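Local atomic coordinates of Lin0012 protein (Listeria innocua, PDB entry 3K17), a protein that probably phosphorylates phosphomevalonate at the expense of ATP in the mevalonate route to isoprenoids. Residues A[145-150]-A[194-199]; A[158-163]-A[175-180]. All coordinates share one frame; numbering follows the deposited sequence.

Contact 1. Residues A[145-150]-A[194-199]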
loop_
_atom_site.group_PDB
_atom_site.type_symbol
_atom_site.label_atom_id
_atom_site.label_comp_id
_atom_site.label_asym_id
_atom_site.label_seq_id
_atom_site.Cartn_x
_atom_site.Cartn_y
_atom_site.Cartn_z
ATOM N N PHE A 145 -22.578 -1.507 -32.369
ATOM C CA PHE A 145 -21.159 -1.399 -32.659
ATOM C C PHE A 145 -20.551 -0.347 -31.739
ATOM O O PHE A 145 -19.465 -0.541 -31.201
ATOM C CB PHE A 145 -20.905 -0.971 -34.105
ATOM C CG PHE A 145 -19.511 -0.476 -34.335
ATOM C CD1 PHE A 145 -18.448 -1.371 -34.450
ATOM C CD2 PHE A 145 -19.245 0.891 -34.363
ATOM C CE1 PHE A 145 -17.142 -0.910 -34.588
ATOM C CE2 PHE A 145 -17.936 1.359 -34.501
ATOM C CZ PHE A 145 -16.884 0.452 -34.614
ATOM N N LYS A 146 -21.251 0.774 -31.580
ATOM C CA LYS A 146 -20.774 1.863 -30.735
ATOM C C LYS A 146 -20.596 1.426 -29.278
ATOM O O LYS A 146 -19.626 1.798 -28.633
ATOM C CB LYS A 146 -21.741 3.054 -30.796
ATOM C CG LYS A 146 -21.791 3.779 -32.138
ATOM C CD LYS A 146 -22.767 4.945 -32.057
ATOM C CE LYS A 146 -22.899 5.685 -33.379
ATOM N NZ LYS A 146 -23.880 6.808 -33.261
ATOM N N LEU A 147 -21.546 0.662 -28.753
ATOM C CA LEU A 147 -21.434 0.181 -27.380
ATOM C C LEU A 147 -20.203 -0.727 -27.285
ATOM O O LEU A 147 -19.365 -0.561 -26.406
ATOM C CB LEU A 147 -22.686 -0.606 -26.986
ATOM C CG LEU A 147 -23.991 0.183 -26.832
ATOM C CD1 LEU A 147 -25.155 -0.786 -26.674
ATOM C CD2 LEU A 147 -23.897 1.122 -25.627
ATOM N N ALA A 148 -20.097 -1.673 -28.216
ATOM C CA ALA A 148 -18.987 -2.615 -28.243
ATOM C C ALA A 148 -17.640 -1.925 -28.448
ATOM O O ALA A 148 -16.630 -2.316 -27.841
ATOM C CB ALA A 148 -19.219 -3.658 -29.337
ATOM N N ALA A 149 -17.621 -0.904 -29.300
ATOM C CA ALA A 149 -16.396 -0.163 -29.584
ATOM C C ALA A 149 -15.918 0.657 -28.380
ATOM O O ALA A 149 -14.722 0.671 -28.069
ATOM C CB ALA A 149 -16.602 0.753 -30.790
ATOM N N LEU A 150 -16.841 1.354 -27.721
ATOM C CA LEU A 150 -16.485 2.146 -26.544
ATOM C C LEU A 150 -15.948 1.208 -25.470
ATOM O O LEU A 150 -14.938 1.489 -24.838
ATOM C CB LEU A 150 -17.703 2.883 -25.984
ATOM C CG LEU A 150 -18.231 4.098 -26.751
ATOM C CD1 LEU A 150 -19.458 4.669 -26.051
ATOM C CD2 LEU A 150 -17.135 5.152 -26.833
ATOM N N TRP A 194 -25.799 10.204 -25.311
ATOM C CA TRP A 194 -25.424 11.193 -26.310
ATOM C C TRP A 194 -24.564 10.535 -27.388
ATOM O O TRP A 194 -24.681 10.848 -28.574
ATOM C CB TRP A 194 -24.640 12.335 -25.655
ATOM C CG TRP A 194 -24.235 13.413 -26.611
ATOM C CD1 TRP A 194 -24.959 14.519 -26.963
ATOM C CD2 TRP A 194 -23.037 13.454 -27.388
ATOM N NE1 TRP A 194 -24.281 15.248 -27.917
ATOM C CE2 TRP A 194 -23.099 14.615 -28.196
ATOM C CE3 TRP A 194 -21.913 12.622 -27.484
ATOM C CZ2 TRP A 194 -22.080 14.962 -29.085
ATOM C CZ3 TRP A 194 -20.898 12.967 -28.373
ATOM C CH2 TRP A 194 -20.991 14.129 -29.160
ATOM N N PHE A 195 -23.691 9.626 -26.967
ATOM C CA PHE A 195 -22.809 8.923 -27.897
ATOM C C PHE A 195 -23.594 8.048 -28.865
ATOM O O PHE A 195 -23.227 7.923 -30.033
ATOM C CB PHE A 195 -21.813 8.042 -27.124
ATOM C CG PHE A 195 -20.525 8.734 -26.769
ATOM C CD1 PHE A 195 -19.638 9.127 -27.767
ATOM C CD2 PHE A 195 -20.177 8.949 -25.437
ATOM C CE1 PHE A 195 -18.415 9.719 -27.450
ATOM C CE2 PHE A 195 -18.953 9.542 -25.100
ATOM C CZ PHE A 195 -18.067 9.927 -26.106
HETATM N N MSE A 196 -24.672 7.440 -28.370
HETATM C CA MSE A 196 -25.504 6.552 -29.177
HETATM C C MSE A 196 -26.303 7.284 -30.245
HETATM O O MSE A 196 -26.535 6.753 -31.329
HETATM C CB MSE A 196 -26.477 5.773 -28.284
HETATM C CG MSE A 196 -25.821 4.786 -27.327
HETATM SE SE MSE A 196 -24.697 3.480 -28.233
HETATM C CE MSE A 196 -22.990 4.342 -27.948
ATOM N N LYS A 197 -26.731 8.499 -29.930
ATOM C CA LYS A 197 -27.526 9.287 -30.862
ATOM C C LYS A 197 -26.695 10.169 -31.778
ATOM O O LYS A 197 -27.156 10.575 -32.841
ATOM C CB LYS A 197 -28.524 10.152 -30.091
ATOM C CG LYS A 197 -29.569 9.335 -29.355
ATOM C CD LYS A 197 -30.601 10.207 -28.667
ATOM C CE LYS A 197 -31.676 9.341 -28.023
ATOM N NZ LYS A 197 -32.729 10.149 -27.355
ATOM N N GLU A 198 -25.469 10.464 -31.373
ATOM C CA GLU A 198 -24.613 11.317 -32.180
ATOM C C GLU A 198 -23.832 10.543 -33.244
ATOM O O GLU A 198 -23.194 9.527 -32.955
ATOM C CB GLU A 198 -23.631 12.066 -31.276
ATOM C CG GLU A 198 -22.888 13.212 -31.946
ATOM C CD GLU A 198 -23.770 14.432 -32.169
ATOM O OE1 GLU A 198 -24.946 14.403 -31.748
ATOM O OE2 GLU A 198 -23.279 15.420 -32.759
ATOM N N PRO A 199 -23.895 10.998 -34.504
ATOM C CA PRO A 199 -23.135 10.270 -35.524
ATOM C C PRO A 199 -21.641 10.481 -35.248
ATOM O O PRO A 199 -21.208 11.596 -34.954
ATOM C CB PRO A 199 -23.599 10.917 -36.835
ATOM C CG PRO A 199 -24.016 12.305 -36.416
ATOM C CD PRO A 199 -24.728 12.055 -35.108
HETATM O O HOH W 1 -26.245 5.355 -34.047
#

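Contact 2. Residues A[158-163]-A[175-180]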
loop_
_atom_site.group_PDB
_atom_site.type_symbol
_atom_site.label_atom_id
_atom_site.label_comp_id
_atom_site.label_asym_id
_atom_site.label_seq_id
_atom_site.Cartn_x
_atom_site.Cartn_y
_atom_site.Cartn_z
ATOM N N ASN A 158 -6.199 1.047 -26.719
ATOM C CA ASN A 158 -5.777 1.404 -28.074
ATOM C C ASN A 158 -6.487 0.490 -29.063
ATOM O O ASN A 158 -7.308 -0.338 -28.664
ATOM C CB ASN A 158 -4.256 1.269 -28.231
ATOM C CG ASN A 158 -3.746 -0.100 -27.823
ATOM O OD1 ASN A 158 -4.261 -1.117 -28.264
ATOM N ND2 ASN A 158 -2.729 -0.125 -26.976
ATOM N N GLY A 159 -6.176 0.641 -30.347
ATOM C CA GLY A 159 -6.810 -0.178 -31.365
ATOM C C GLY A 159 -7.841 0.620 -32.156
ATOM O O GLY A 159 -8.363 1.633 -31.679
ATOM N N SER A 160 -8.146 0.150 -33.362
ATOM C CA SER A 160 -9.093 0.823 -34.248
ATOM C C SER A 160 -10.537 0.386 -34.079
ATOM O O SER A 160 -11.448 1.083 -34.521
ATOM C CB SER A 160 -8.702 0.563 -35.700
ATOM O OG SER A 160 -8.901 -0.809 -36.007
ATOM N N CYS A 161 -10.740 -0.765 -33.441
ATOM C CA CYS A 161 -12.065 -1.335 -33.266
ATOM C C CYS A 161 -12.564 -1.928 -34.587
ATOM O O CYS A 161 -13.742 -2.220 -34.739
ATOM C CB CYS A 161 -13.058 -0.299 -32.737
ATOM S SG CYS A 161 -12.822 0.044 -30.973
ATOM N N GLY A 162 -11.653 -2.096 -35.542
ATOM C CA GLY A 162 -12.018 -2.709 -36.812
ATOM C C GLY A 162 -12.368 -4.164 -36.524
ATOM O O GLY A 162 -13.199 -4.768 -37.211
ATOM N N ASP A 163 -11.732 -4.730 -35.494
ATOM C CA ASP A 163 -12.006 -6.105 -35.109
ATOM C C ASP A 163 -13.424 -6.186 -34.563
ATOM O O ASP A 163 -14.149 -7.132 -34.846
ATOM C CB ASP A 163 -10.987 -6.616 -34.070
ATOM C CG ASP A 163 -10.776 -5.657 -32.906
ATOM O OD1 ASP A 163 -11.369 -4.555 -32.877
ATOM O OD2 ASP A 163 -9.995 -6.023 -32.005
ATOM N N TYR A 175 -13.612 -1.229 -43.306
ATOM C CA TYR A 175 -13.828 -0.486 -42.067
ATOM C C TYR A 175 -13.031 0.807 -42.036
ATOM O O TYR A 175 -11.814 0.799 -42.240
ATOM C CB TYR A 175 -13.415 -1.340 -40.865
ATOM C CG TYR A 175 -13.487 -0.588 -39.555
ATOM C CD1 TYR A 175 -14.713 -0.300 -38.967
ATOM C CD2 TYR A 175 -12.327 -0.129 -38.923
ATOM C CE1 TYR A 175 -14.793 0.429 -37.779
ATOM C CE2 TYR A 175 -12.398 0.603 -37.734
ATOM C CZ TYR A 175 -13.634 0.878 -37.167
ATOM O OH TYR A 175 -13.716 1.597 -35.993
ATOM N N THR A 176 -13.710 1.917 -41.777
ATOM C CA THR A 176 -13.040 3.204 -41.695
ATOM C C THR A 176 -13.157 3.735 -40.272
ATOM O O THR A 176 -14.241 4.092 -39.802
ATOM C CB THR A 176 -13.641 4.218 -42.682
ATOM O OG1 THR A 176 -13.519 3.703 -44.011
ATOM C CG2 THR A 176 -12.907 5.551 -42.585
ATOM N N THR A 177 -12.013 3.789 -39.605
ATOM C CA THR A 177 -11.907 4.214 -38.218
ATOM C C THR A 177 -12.525 5.565 -37.890
ATOM O O THR A 177 -12.278 6.558 -38.571
ATOM C CB THR A 177 -10.427 4.227 -37.786
ATOM O OG1 THR A 177 -9.807 3.000 -38.196
ATOM C CG2 THR A 177 -10.311 4.379 -36.267
ATOM N N PHE A 178 -13.322 5.589 -36.826
ATOM C CA PHE A 178 -13.973 6.807 -36.368
ATOM C C PHE A 178 -12.920 7.756 -35.809
ATOM O O PHE A 178 -11.764 7.373 -35.624
ATOM C CB PHE A 178 -15.006 6.464 -35.290
ATOM C CG PHE A 178 -14.431 5.709 -34.114
ATOM C CD1 PHE A 178 -13.729 6.373 -33.113
ATOM C CD2 PHE A 178 -14.598 4.332 -34.011
ATOM C CE1 PHE A 178 -13.200 5.671 -32.017
ATOM C CE2 PHE A 178 -14.071 3.621 -32.922
ATOM C CZ PHE A 178 -13.374 4.292 -31.928
ATOM N N ASP A 179 -13.320 8.994 -35.539
ATOM C CA ASP A 179 -12.402 9.992 -35.004
ATOM C C ASP A 179 -12.083 9.660 -33.548
ATOM O O ASP A 179 -12.833 10.010 -32.639
ATOM C CB ASP A 179 -13.027 11.383 -35.092
ATOM C CG ASP A 179 -12.021 12.487 -34.837
ATOM O OD1 ASP A 179 -11.129 12.299 -33.983
ATOM O OD2 ASP A 179 -12.133 13.547 -35.484
ATOM N N GLN A 180 -10.955 8.985 -33.354
ATOM C CA GLN A 180 -10.486 8.543 -32.042
ATOM C C GLN A 180 -10.416 9.633 -30.978
ATOM O O GLN A 180 -10.943 9.474 -29.875
ATOM C CB GLN A 180 -9.107 7.903 -32.193
ATOM C CG GLN A 180 -9.087 6.660 -33.079
ATOM C CD GLN A 180 -9.070 5.371 -32.274
ATOM O OE1 GLN A 180 -9.851 5.200 -31.349
ATOM N NE2 GLN A 180 -8.178 4.458 -32.633
#

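Contact 1. Residues A[145-150]-A[194-199]
The side chains of Lys146 and Met196, a selenomethionine here, run antiparallel alongside one another where two helices pack. The tight part is apolar: CB of Lys146 lies 3.4 Å from CE of Met196, closer than usual carbon contact. SE of Met196 meets CD2 of Leu147 at 3.6 Å, the two chains crossing at about a right angle, and CD1 of Leu150 closes the group 4.0 Å from Met196 CE. The flexible, unbranched chain of Met196 suits this place, because its bends at chi2 and chi3 fold SE and CE against the helix opposite. Beyond CG, Lys146 runs fully extended (chi3 -178°), and a long aliphatic stem can thus carry a charge out of the apolar layer. Its NZ bonds Glu198 O at 2.8 Å, coming from above that carbonyl plane, and holds Phe195 O and Met196 O only weakly. This is the looser, wetter side, where a water bridges NZ and Met196 O and where Glu198 and Pro199 add little packing. Trp200 makes a cation-pi contact with Lys146, and helix 76-91 adjoins Leu147 and Met196. The ammonium thus meets carbonyls at the C-terminal end of helix 192-197, a probably favourable electrostatic pairing within the helical packing of a GHMP kinase.

Contact 2. Residues A[158-163]-A[175-180]
Tyr175 holds CG anti to its backbone N (chi1 175°), which turns CG toward segment 158-163, while Ser160 sets OG between its own N and carbonyl carbon (chi1 68°). That serine forms an ST turn, OG accepting from Gly162 N at 3.1 Å, just as the chain enters helix 162-169. Across the contact, Tyr175 OH donates to Ser160 O at 2.8 Å, and the carbonyl lies at the edge of the ring, near its plane. Gly162 CA sits over one ring face in a CH-pi contact, 3.6 Å from the centroid; glycine suits this place because it has no side chain to hold the backbone off the ring. Cys161, at the helix N-cap position, brings CB to 4.1 Å from CE2 of Phe178, and its SG makes a sulfur-aromatic contact at the edge of the same ring. Ser160 CB packs on Thr177 OG1, whose hydrogen bond goes to Val23 O. At Gly159 the backbone angles would jam any CB against Asn158 O. Gln180 is long enough to reach back to it, bent at chi2: OE1 is buried with no partner in the model, whereas NE2 serves Val24 O and also donates to Gly159 O at 3.0 Å, with an N-H...O angle of 161°.

Contacts 1 and 2 lie with their centres about 13 Å apart, and helix 141-156, one side of contact 1, also packs against contact 2. Along the chain, contact 2 falls between the two halves of contact 1. Phe145, on the helix of contact 1, reaches contact 2 with its ring: CZ is 3.6 Å from Tyr175 OH. One turn on, Ala149 O packs 3.5 Å from Cys161 SG. Trp200 touches both, meeting Lys146 and Leu150 of contact 1 and Phe178 of contact 2, the last edge to face. A triethylene glycol, probably from the crystallisation liquor, lies about 6 Å from the side chain of Phe195.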